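Local coordinates for hypothetical bacterial 6-phosphogluconolactonase (PDB 3SCY), which is a putative 6-phosphogluconolactonase, which would probably hydrolyse 6-phosphogluconolactone to 6-phosphogluconate, as expected of its seven-bladed beta-propeller lactonase family, at residues M16-Y21 and N328-F333; G233-F238 and K271-S276; F287-D290 and T295-K298; I332-Q337 and T343-D348. All blocks are in the same frame, centred on the assembly; numbering follows the deposited sequence. Where two conformers were deposited one is given.

Interaction 1 of 4, residues M16-Y21 and N328-F333; sequences MLVGTY and NVIQIF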
# COMPACT_ATOMS: atom_id res chain seq x y z
N MSE A 16 -3.38 -5.79 -14.20
CA MSE A 16 -2.98 -4.70 -13.33
C MSE A 16 -4.15 -3.74 -13.11
O MSE A 16 -4.80 -3.32 -14.07
CB MSE A 16 -1.78 -3.96 -13.92
CG MSE A 16 -1.31 -2.79 -13.05
SE MSE A 16 0.36 -2.07 -13.67
CE MSE A 16 -0.20 -1.23 -15.06
N LEU A 17 -4.35 -3.35 -11.87
CA LEU A 17 -5.32 -2.36 -11.43
C LEU A 17 -4.57 -1.08 -11.14
O LEU A 17 -3.52 -1.11 -10.48
CB LEU A 17 -6.03 -2.85 -10.16
CG LEU A 17 -6.85 -4.14 -10.28
CD1 LEU A 17 -7.05 -4.78 -8.88
CD2 LEU A 17 -8.27 -3.82 -10.77
N VAL A 18 -5.10 0.05 -11.62
CA VAL A 18 -4.48 1.34 -11.38
C VAL A 18 -5.48 2.28 -10.73
O VAL A 18 -6.48 2.63 -11.37
CB VAL A 18 -3.92 1.96 -12.68
CG1 VAL A 18 -3.28 3.33 -12.40
CG2 VAL A 18 -2.93 1.01 -13.35
N GLY A 19 -5.18 2.68 -9.51
CA GLY A 19 -5.95 3.70 -8.78
C GLY A 19 -5.35 5.07 -9.09
O GLY A 19 -4.16 5.19 -9.38
N THR A 20 -6.19 6.10 -9.03
CA THR A 20 -5.83 7.48 -9.36
C THR A 20 -6.53 8.51 -8.50
O THR A 20 -7.43 8.17 -7.73
CB THR A 20 -6.30 7.78 -10.81
OG1 THR A 20 -7.74 7.82 -10.85
CG2 THR A 20 -5.76 6.78 -11.85
N TYR A 21 -6.14 9.77 -8.66
CA TYR A 21 -6.92 10.90 -8.16
C TYR A 21 -7.73 11.40 -9.35
O TYR A 21 -7.22 11.43 -10.48
CB TYR A 21 -6.04 11.99 -7.57
CG TYR A 21 -5.54 11.64 -6.19
CD1 TYR A 21 -6.41 11.54 -5.11
CD2 TYR A 21 -4.20 11.36 -5.97
CE1 TYR A 21 -5.96 11.22 -3.84
CE2 TYR A 21 -3.72 11.05 -4.69
CZ TYR A 21 -4.61 10.96 -3.64
OH TYR A 21 -4.13 10.62 -2.39
N ASN A 328 1.96 11.85 -14.93
CA ASN A 328 0.82 11.14 -15.50
C ASN A 328 1.28 9.91 -16.29
O ASN A 328 0.83 9.69 -17.42
CB ASN A 328 -0.03 12.09 -16.38
CG ASN A 328 -0.61 13.23 -15.60
OD1 ASN A 328 -1.08 13.06 -14.46
ND2 ASN A 328 -0.49 14.44 -16.15
N VAL A 329 2.18 9.12 -15.69
CA VAL A 329 2.73 7.91 -16.32
C VAL A 329 3.03 6.83 -15.31
O VAL A 329 3.25 7.13 -14.13
CB VAL A 329 4.05 8.16 -17.15
CG1 VAL A 329 3.81 9.00 -18.41
CG2 VAL A 329 5.17 8.74 -16.29
N ILE A 330 3.08 5.59 -15.79
CA ILE A 330 3.55 4.43 -15.06
C ILE A 330 4.85 4.07 -15.76
O ILE A 330 4.81 3.69 -16.93
CB ILE A 330 2.58 3.25 -14.97
CG1 ILE A 330 1.34 3.66 -14.20
CG2 ILE A 330 3.29 2.04 -14.28
CD1 ILE A 330 0.09 2.77 -14.56
N GLN A 331 6.01 4.28 -15.10
CA GLN A 331 7.31 3.98 -15.70
C GLN A 331 7.67 2.54 -15.44
O GLN A 331 7.46 2.04 -14.31
CB GLN A 331 8.36 4.86 -15.09
CG GLN A 331 8.52 6.22 -15.70
CD GLN A 331 9.72 6.83 -15.04
OE1 GLN A 331 9.79 6.95 -13.82
NE2 GLN A 331 10.73 7.16 -15.82
N ILE A 332 8.26 1.86 -16.44
CA ILE A 332 8.59 0.46 -16.31
C ILE A 332 10.11 0.28 -16.24
O ILE A 332 10.81 0.67 -17.18
CB ILE A 332 7.99 -0.39 -17.48
CG1 ILE A 332 6.57 0.05 -17.92
CG2 ILE A 332 8.11 -1.90 -17.21
CD1 ILE A 332 5.46 -0.01 -16.82
N PHE A 333 10.61 -0.32 -15.15
CA PHE A 333 12.03 -0.58 -14.97
C PHE A 333 12.33 -2.06 -14.93
O PHE A 333 11.62 -2.83 -14.29
CB PHE A 333 12.59 0.06 -13.68
CG PHE A 333 12.49 1.56 -13.65
CD1 PHE A 333 11.35 2.19 -13.14
CD2 PHE A 333 13.55 2.35 -14.09
CE1 PHE A 333 11.25 3.58 -13.16
CE2 PHE A 333 13.43 3.74 -14.12
CZ PHE A 333 12.31 4.35 -13.61
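Val18 and Ile330 mark the nearest approach of two backbones that belong to different sheets, their CA atoms lying 9.4 Å apart, so that side chains alone bridge the gap. Strand 13-20 belongs to the propeller blade completed by the C-terminal strand 354-360, and strand 329-335 to the blade preceding it in the ring. Three residues carry the contact, and all of them are buried. Ile330 sends its longer branch across: with CG1 beside the backbone N (chi1 -64°), the chain carries on to CD1, which meets its partners tip to tip. The closest is Val18 CG2, 3.7 Å from Ile330 CD1, and Val18 CG1 follows at 4.0 Å from the same methyl, so both prongs of the valine receive it. Met16, present as selenomethionine, reaches out from two residues earlier on the same side of its strand. Its chain runs extended through SE and then bends (chi3 74°), which brings CE to within 4.0 Å of Ile330 CD1. The residue types fit the task: a branched valine offers a broad, short surface, whereas a long unbranched chain spans the rest of the gap. Phe32 touches both Met16 and Val18, and Leu321 from the blade of Ile330 also touches Met16. The backbone of the first strand is occupied within its own sheet, Val18 hydrogen-bonded to Tyr30 and Leu17 to Lys358 through their backbones. Only 109 Å² is buried between the segments, and every touching atom is carbon; the contact therefore relies on dispersion and the exclusion of water, without directional bonds to fix its exact register.

Interaction 2 of 4, residues G233-F238 and K271-S276; sequences GTVIAF and KYLYAS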
# COMPACT_ATOMS: atom_id res chain seq x y z
N GLY A 233 12.13 10.38 6.11
CA GLY A 233 12.76 9.84 4.90
C GLY A 233 13.61 8.63 5.19
O GLY A 233 14.56 8.32 4.46
N THR A 234 13.32 7.97 6.30
CA THR A 234 14.05 6.81 6.74
C THR A 234 13.28 5.53 6.53
O THR A 234 12.04 5.51 6.49
CB THR A 234 14.37 6.92 8.25
OG1 THR A 234 13.17 7.13 8.99
CG2 THR A 234 15.38 8.04 8.57
N VAL A 235 14.03 4.43 6.44
CA VAL A 235 13.50 3.07 6.50
C VAL A 235 13.92 2.54 7.85
O VAL A 235 15.10 2.63 8.20
CB VAL A 235 13.97 2.14 5.33
CG1 VAL A 235 13.48 0.69 5.55
CG2 VAL A 235 13.47 2.66 3.99
N ILE A 236 12.96 1.99 8.60
CA ILE A 236 13.24 1.32 9.85
C ILE A 236 13.03 -0.17 9.62
O ILE A 236 11.98 -0.60 9.11
CB ILE A 236 12.41 1.85 11.03
CG1 ILE A 236 12.69 3.36 11.25
CG2 ILE A 236 12.75 1.05 12.29
CD1 ILE A 236 11.80 4.00 12.36
N ALA A 237 14.06 -0.96 9.96
CA ALA A 237 14.03 -2.41 9.90
C ALA A 237 13.73 -2.94 11.27
O ALA A 237 14.28 -2.46 12.27
CB ALA A 237 15.36 -2.96 9.41
N PHE A 238 12.82 -3.90 11.33
CA PHE A 238 12.43 -4.55 12.57
C PHE A 238 12.48 -6.02 12.50
O PHE A 238 12.19 -6.61 11.45
CB PHE A 238 10.94 -4.23 12.90
CG PHE A 238 10.53 -2.79 13.04
CD1 PHE A 238 10.01 -2.10 11.94
CD2 PHE A 238 10.48 -2.18 14.29
CE1 PHE A 238 9.57 -0.78 12.08
CE2 PHE A 238 10.01 -0.88 14.43
CZ PHE A 238 9.57 -0.18 13.33
N LYS A 271 16.00 -10.39 -1.60
CA LYS A 271 17.38 -9.92 -1.63
C LYS A 271 17.53 -8.39 -1.66
O LYS A 271 18.58 -7.87 -1.25
CB LYS A 271 18.13 -10.52 -2.81
CG LYS A 271 18.52 -11.97 -2.58
CD LYS A 271 19.51 -12.45 -3.63
CE LYS A 271 19.89 -13.90 -3.43
NZ LYS A 271 20.90 -14.34 -4.43
N TYR A 272 16.49 -7.65 -2.12
CA TYR A 272 16.58 -6.21 -2.21
C TYR A 272 15.34 -5.57 -1.73
O TYR A 272 14.26 -6.15 -1.83
CB TYR A 272 16.86 -5.73 -3.66
CG TYR A 272 18.23 -6.15 -4.15
CD1 TYR A 272 19.36 -5.39 -3.84
CD2 TYR A 272 18.40 -7.35 -4.83
CE1 TYR A 272 20.63 -5.83 -4.20
CE2 TYR A 272 19.67 -7.79 -5.19
CZ TYR A 272 20.78 -7.02 -4.89
OH TYR A 272 22.03 -7.48 -5.22
N LEU A 273 15.50 -4.38 -1.15
CA LEU A 273 14.43 -3.54 -0.66
C LEU A 273 14.46 -2.23 -1.45
O LEU A 273 15.53 -1.65 -1.66
CB LEU A 273 14.56 -3.28 0.85
CG LEU A 273 13.39 -2.48 1.46
CD1 LEU A 273 12.95 -3.05 2.75
CD2 LEU A 273 13.72 -0.99 1.61
N TYR A 274 13.28 -1.72 -1.80
CA TYR A 274 13.14 -0.48 -2.55
C TYR A 274 12.24 0.47 -1.80
O TYR A 274 11.22 0.04 -1.24
CB TYR A 274 12.54 -0.78 -3.95
CG TYR A 274 13.42 -1.69 -4.76
CD1 TYR A 274 13.34 -3.08 -4.63
CD2 TYR A 274 14.33 -1.17 -5.68
CE1 TYR A 274 14.21 -3.92 -5.34
CE2 TYR A 274 15.15 -2.00 -6.44
CZ TYR A 274 15.10 -3.37 -6.25
OH TYR A 274 15.95 -4.18 -6.98
N ALA A 275 12.58 1.76 -1.81
CA ALA A 275 11.77 2.77 -1.14
C ALA A 275 11.73 4.01 -1.99
O ALA A 275 12.78 4.43 -2.50
CB ALA A 275 12.33 3.07 0.24
N SER A 276 10.54 4.59 -2.21
CA SER A 276 10.45 5.75 -3.08
C SER A 276 10.44 7.07 -2.32
O SER A 276 10.06 7.12 -1.15
CB SER A 276 9.23 5.65 -3.99
OG SER A 276 8.00 5.80 -3.29
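Two successive blades of the beta-propeller pack face against face where Val235, on strand 234-241, meets Leu273 and Ala275 on strand 272-277. The backbones come nearest at Val235 and Ala275, with CA atoms 7.8 Å apart, a close spacing that the small alanine permits. Val235 divides its two methyls between the partners: CG2 rests 3.9 Å from Ala275 CB, while CG1, opposite the backbone N about the CA-CB bond (chi1 174°), lies at a looser 4.3 Å from Leu273 CD2. A beta-branched residue suits this position because one short side chain can serve two neighbours, and leucine supplies the extra length where the strands stand further apart. In a propeller each sheet is sandwiched between two others, and the alternation along a strand reflects it. Leu273 and Ala275 face the blade of Val235, where Tyr226 lies against the leucine and Ile228 against the alanine. Tyr274, between them, turns to the following blade, its hydroxyl hydrogen-bonded with Arg335 NE and Gly340 O; Tyr272 likewise meets Ala338 O. Large amphipathic tyrosines can cross that interface, packing their rings and still satisfying a polar end. The same alternation holds on strand 234-241: Ile236 and Phe238 both touch Val207, on the side of their strand away from Val235, with Ile236 CG2 3.5 Å above one face of the phenylalanine ring, near its rim.

Interaction 3 of 4, residues F287-D290 and T295-K298; sequences FKVD and TLTK
Phe287 and Lys298 form a non-hydrogen-bonded antiparallel pair in which the aliphatic part of the lysine crosses the ring obliquely. Lys298 CG lies over one ring face, toward its rim, and a bend at chi3 (-74°) returns CE to 3.7 Å from Phe287 CZ. Lysine suits this border position: its methylenes cover an aromatic group while NZ goes on to the carbonyl of Ala252. On the same sheet face Val289 and Leu296 lie side by side, with Val289 CG2 3.6 Å from Leu296 CD2, and Val251 of the adjacent blade covers Phe287 and Leu296. Between these pairs, Lys288 N donates to Thr297 O at 2.8 Å and Thr297 N to Lys288 O at 3.1 Å. A water gives a proton to Lys288 O and also bonds with Thr297 OG1, a hydroxyl suited to this exposed face. Toward the turn, Asp290 N meets Thr295 O at 2.9 Å in a nearly straight bond (175°). The polar side chains there organise the connection: Asp290 OD1 bonds with Asn293 N and Thr292 OG1, and Thr295 OG1 with Asn293 OD1. The whole is a beta hairpin, joining the two outer strands of one propeller blade.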
# COMPACT_ATOMS: atom_id res chain seq x y z
N PHE A 287 18.22 -0.98 -1.70
CA PHE A 287 19.00 -1.56 -0.61
C PHE A 287 19.16 -3.05 -0.77
O PHE A 287 18.22 -3.74 -1.17
CB PHE A 287 18.34 -1.31 0.75
CG PHE A 287 18.13 0.14 1.10
CD1 PHE A 287 16.99 0.81 0.68
CD2 PHE A 287 19.06 0.82 1.88
CE1 PHE A 287 16.79 2.16 1.02
CE2 PHE A 287 18.84 2.16 2.24
CZ PHE A 287 17.70 2.81 1.82
N LYS A 288 20.34 -3.53 -0.42
CA LYS A 288 20.63 -4.97 -0.38
C LYS A 288 20.26 -5.46 1.00
O LYS A 288 20.62 -4.81 1.98
CB LYS A 288 22.12 -5.24 -0.66
CG LYS A 288 22.45 -6.71 -0.74
CD LYS A 288 23.95 -6.95 -1.10
CE LYS A 288 24.09 -8.12 -2.05
NZ LYS A 288 23.47 -9.37 -1.52
N VAL A 289 19.49 -6.55 1.08
CA VAL A 289 19.08 -7.12 2.35
C VAL A 289 20.05 -8.22 2.75
O VAL A 289 20.34 -9.11 1.95
CB VAL A 289 17.63 -7.67 2.24
CG1 VAL A 289 17.19 -8.31 3.56
CG2 VAL A 289 16.65 -6.56 1.83
N ASP A 290 20.51 -8.17 4.00
CA ASP A 290 21.32 -9.27 4.54
C ASP A 290 20.27 -10.30 4.97
O ASP A 290 19.47 -10.01 5.86
CB ASP A 290 22.20 -8.77 5.69
CG ASP A 290 23.10 -9.85 6.29
OD1 ASP A 290 22.57 -10.75 6.97
OD2 ASP A 290 24.33 -9.77 6.11
N THR A 295 19.16 -6.75 7.97
CA THR A 295 19.63 -5.36 7.88
C THR A 295 19.85 -4.94 6.42
O THR A 295 19.93 -5.79 5.52
CB THR A 295 20.90 -5.17 8.72
OG1 THR A 295 21.89 -6.11 8.29
CG2 THR A 295 20.63 -5.33 10.22
N LEU A 296 19.98 -3.63 6.22
CA LEU A 296 20.04 -3.03 4.89
C LEU A 296 21.31 -2.24 4.64
O LEU A 296 21.79 -1.53 5.53
CB LEU A 296 18.86 -2.06 4.70
CG LEU A 296 17.45 -2.62 4.96
CD1 LEU A 296 16.43 -1.54 4.94
CD2 LEU A 296 17.08 -3.71 3.94
N THR A 297 21.79 -2.30 3.40
CA THR A 297 22.91 -1.49 2.94
C THR A 297 22.49 -0.91 1.56
O THR A 297 22.09 -1.68 0.67
CB THR A 297 24.24 -2.26 2.97
OG1 THR A 297 24.18 -3.44 2.17
CG2 THR A 297 24.68 -2.64 4.38
N LYS A 298 22.53 0.44 1.40
CA LYS A 298 22.13 1.06 0.13
C LYS A 298 23.10 0.66 -0.96
O LYS A 298 24.32 0.61 -0.74
CB LYS A 298 22.03 2.58 0.24
CG LYS A 298 21.19 3.18 -0.90
CD LYS A 298 21.00 4.67 -0.84
CE LYS A 298 20.05 5.12 0.22
NZ LYS A 298 19.97 6.61 0.26
O HOH W 1 22.91 -5.48 3.74

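Interaction 4 of 4, residues I332-Q337 and T343-D348; sequences IFERDQ and TDIKKD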
# COMPACT_ATOMS: atom_id res chain seq x y z
N ILE A 332 8.26 1.86 -16.44
CA ILE A 332 8.59 0.46 -16.31
C ILE A 332 10.11 0.28 -16.24
O ILE A 332 10.81 0.67 -17.18
CB ILE A 332 7.99 -0.39 -17.48
CG1 ILE A 332 6.57 0.05 -17.92
CG2 ILE A 332 8.11 -1.90 -17.21
CD1 ILE A 332 5.46 -0.01 -16.82
N PHE A 333 10.61 -0.32 -15.15
CA PHE A 333 12.03 -0.58 -14.97
C PHE A 333 12.33 -2.06 -14.93
O PHE A 333 11.62 -2.83 -14.29
CB PHE A 333 12.59 0.06 -13.68
CG PHE A 333 12.49 1.56 -13.65
CD1 PHE A 333 11.35 2.19 -13.14
CD2 PHE A 333 13.55 2.35 -14.09
CE1 PHE A 333 11.25 3.58 -13.16
CE2 PHE A 333 13.43 3.74 -14.12
CZ PHE A 333 12.31 4.35 -13.61
N GLU A 334 13.36 -2.48 -15.65
CA GLU A 334 13.80 -3.86 -15.57
C GLU A 334 14.77 -3.97 -14.40
O GLU A 334 15.61 -3.08 -14.23
CB GLU A 334 14.45 -4.30 -16.90
CG GLU A 334 14.82 -5.77 -16.89
CD GLU A 334 15.27 -6.38 -18.20
OE1 GLU A 334 15.19 -5.71 -19.25
OE2 GLU A 334 15.68 -7.57 -18.18
N ARG A 335 14.64 -5.02 -13.59
CA ARG A 335 15.50 -5.32 -12.45
C ARG A 335 16.61 -6.25 -12.80
O ARG A 335 16.37 -7.30 -13.41
CB ARG A 335 14.70 -6.00 -11.33
CG ARG A 335 13.74 -5.12 -10.59
CD ARG A 335 13.23 -5.80 -9.31
NE ARG A 335 14.26 -6.01 -8.30
CZ ARG A 335 14.81 -7.19 -7.99
NH1 ARG A 335 14.37 -8.30 -8.56
NH2 ARG A 335 15.79 -7.26 -7.10
N ASP A 336 17.81 -5.93 -12.34
CA ASP A 336 18.90 -6.87 -12.46
C ASP A 336 18.84 -7.64 -11.16
O ASP A 336 19.02 -7.05 -10.10
CB ASP A 336 20.24 -6.14 -12.68
CG ASP A 336 21.42 -7.09 -12.85
OD1 ASP A 336 21.44 -8.15 -12.18
OD2 ASP A 336 22.36 -6.73 -13.57
N GLN A 337 18.52 -8.94 -11.23
CA GLN A 337 18.29 -9.74 -10.02
C GLN A 337 19.58 -9.99 -9.22
O GLN A 337 19.50 -10.21 -8.01
CB GLN A 337 17.53 -11.04 -10.34
CG GLN A 337 16.26 -10.75 -11.19
CD GLN A 337 14.97 -11.41 -10.76
OE1 GLN A 337 14.52 -11.30 -9.61
NE2 GLN A 337 14.27 -11.97 -11.73
N THR A 343 16.71 -0.44 -14.83
CA THR A 343 16.87 0.09 -16.19
C THR A 343 15.51 0.46 -16.75
O THR A 343 14.65 -0.41 -16.88
CB THR A 343 17.57 -0.93 -17.11
OG1 THR A 343 18.80 -1.34 -16.53
CG2 THR A 343 17.81 -0.38 -18.52
N ASP A 344 15.31 1.73 -17.11
CA ASP A 344 14.07 2.18 -17.75
C ASP A 344 14.01 1.55 -19.14
O ASP A 344 14.92 1.76 -19.97
CB ASP A 344 13.99 3.72 -17.80
CG ASP A 344 12.67 4.30 -18.27
OD1 ASP A 344 11.79 3.51 -18.73
OD2 ASP A 344 12.51 5.52 -18.19
N ILE A 345 12.94 0.77 -19.40
CA ILE A 345 12.77 0.07 -20.67
C ILE A 345 12.00 0.94 -21.67
O ILE A 345 11.82 0.53 -22.82
CB ILE A 345 12.13 -1.33 -20.51
CG1 ILE A 345 10.63 -1.25 -20.12
CG2 ILE A 345 12.95 -2.24 -19.59
CD1 ILE A 345 9.91 -2.65 -20.15
N LYS A 346 11.58 2.15 -21.24
CA LYS A 346 10.89 3.16 -22.07
C LYS A 346 9.59 2.60 -22.70
O LYS A 346 9.39 2.64 -23.93
CB LYS A 346 11.84 3.76 -23.16
CG LYS A 346 13.19 4.29 -22.64
CD LYS A 346 13.08 5.39 -21.58
CE LYS A 346 13.06 6.79 -22.12
NZ LYS A 346 13.02 7.79 -21.02
N LYS A 347 8.73 2.05 -21.84
CA LYS A 347 7.43 1.48 -22.20
C LYS A 347 6.37 2.10 -21.28
O LYS A 347 5.48 1.40 -20.77
CB LYS A 347 7.44 -0.06 -22.13
CG LYS A 347 8.37 -0.71 -23.16
CD LYS A 347 8.08 -2.19 -23.36
CE LYS A 347 9.19 -2.91 -24.09
NZ LYS A 347 9.30 -2.47 -25.51
N ASP A 348 6.47 3.42 -21.06
CA ASP A 348 5.57 4.18 -20.19
C ASP A 348 4.10 3.99 -20.53
O ASP A 348 3.73 3.95 -21.69
CB ASP A 348 5.86 5.67 -20.27
CG ASP A 348 7.15 6.16 -19.67
OD1 ASP A 348 7.93 5.32 -19.13
OD2 ASP A 348 7.39 7.39 -19.73
O HOH W 2 9.14 2.99 -18.97
O HOH W 3 18.61 -3.30 -14.71
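Ile332 lies obliquely across Ile345, and each of its side-chain carbons meets a partner. CB is 3.8 Å from Ile345 CG1, and the CG2 methyl comes to 3.5 Å from Ile345 CD1. The other branch parts from it: CG1, with chi1 at -39°, packs 3.3 Å from Lys347 O, and the terminal CD1 passes 4.2 Å from that same oxygen. Branching at CB thus lets one residue cover both a neighbouring side chain and a turning backbone. Its own carbonyl is held as well, Ile345 N donating to Ile332 O at 3.1 Å (173°). Ile332 N donates to a water that also accepts from Lys347 N and lies within hydrogen-bonding distance of Asp344 OD1 and Asp348 OD1. Aspartate suits position 344, where the strand gives way to a turn: Asp344 OD1 accepts from Lys346 N at 2.9 Å, an Asx turn. Further along, Glu334 and Thr343 form a hydrogen-bonded antiparallel pair, and the sodium ion bound at Gln302 and Leu342 lies about 5 Å from the Thr343 side chain. The contact joins strands 329-335 and 342-350, the outer hairpin of its blade, with Leu321 of strand 319-324 and Phe34 of another blade packed against Ile332.

From the N terminus, the chain passes 16-21 at once and meets 328-333 some 300 residues later, so interaction 1 closes a loop of 306 residues around most of the propeller. Interactions 2 and 3 nest inside that loop, in series: the first packs strand 234-241 against the next blade, and the second forms the outer hairpin of that blade, whose strands 272-277 and 283-289 link the two contacts. Interaction 4 begins on the strand where interaction 1 ends, sharing Ile332 and Phe333, and makes the outer hairpin of the following blade. The Arg335-Tyr274 hydrogen bond connects it to interaction 2, so three successive blades and the ring-closing one are tied together.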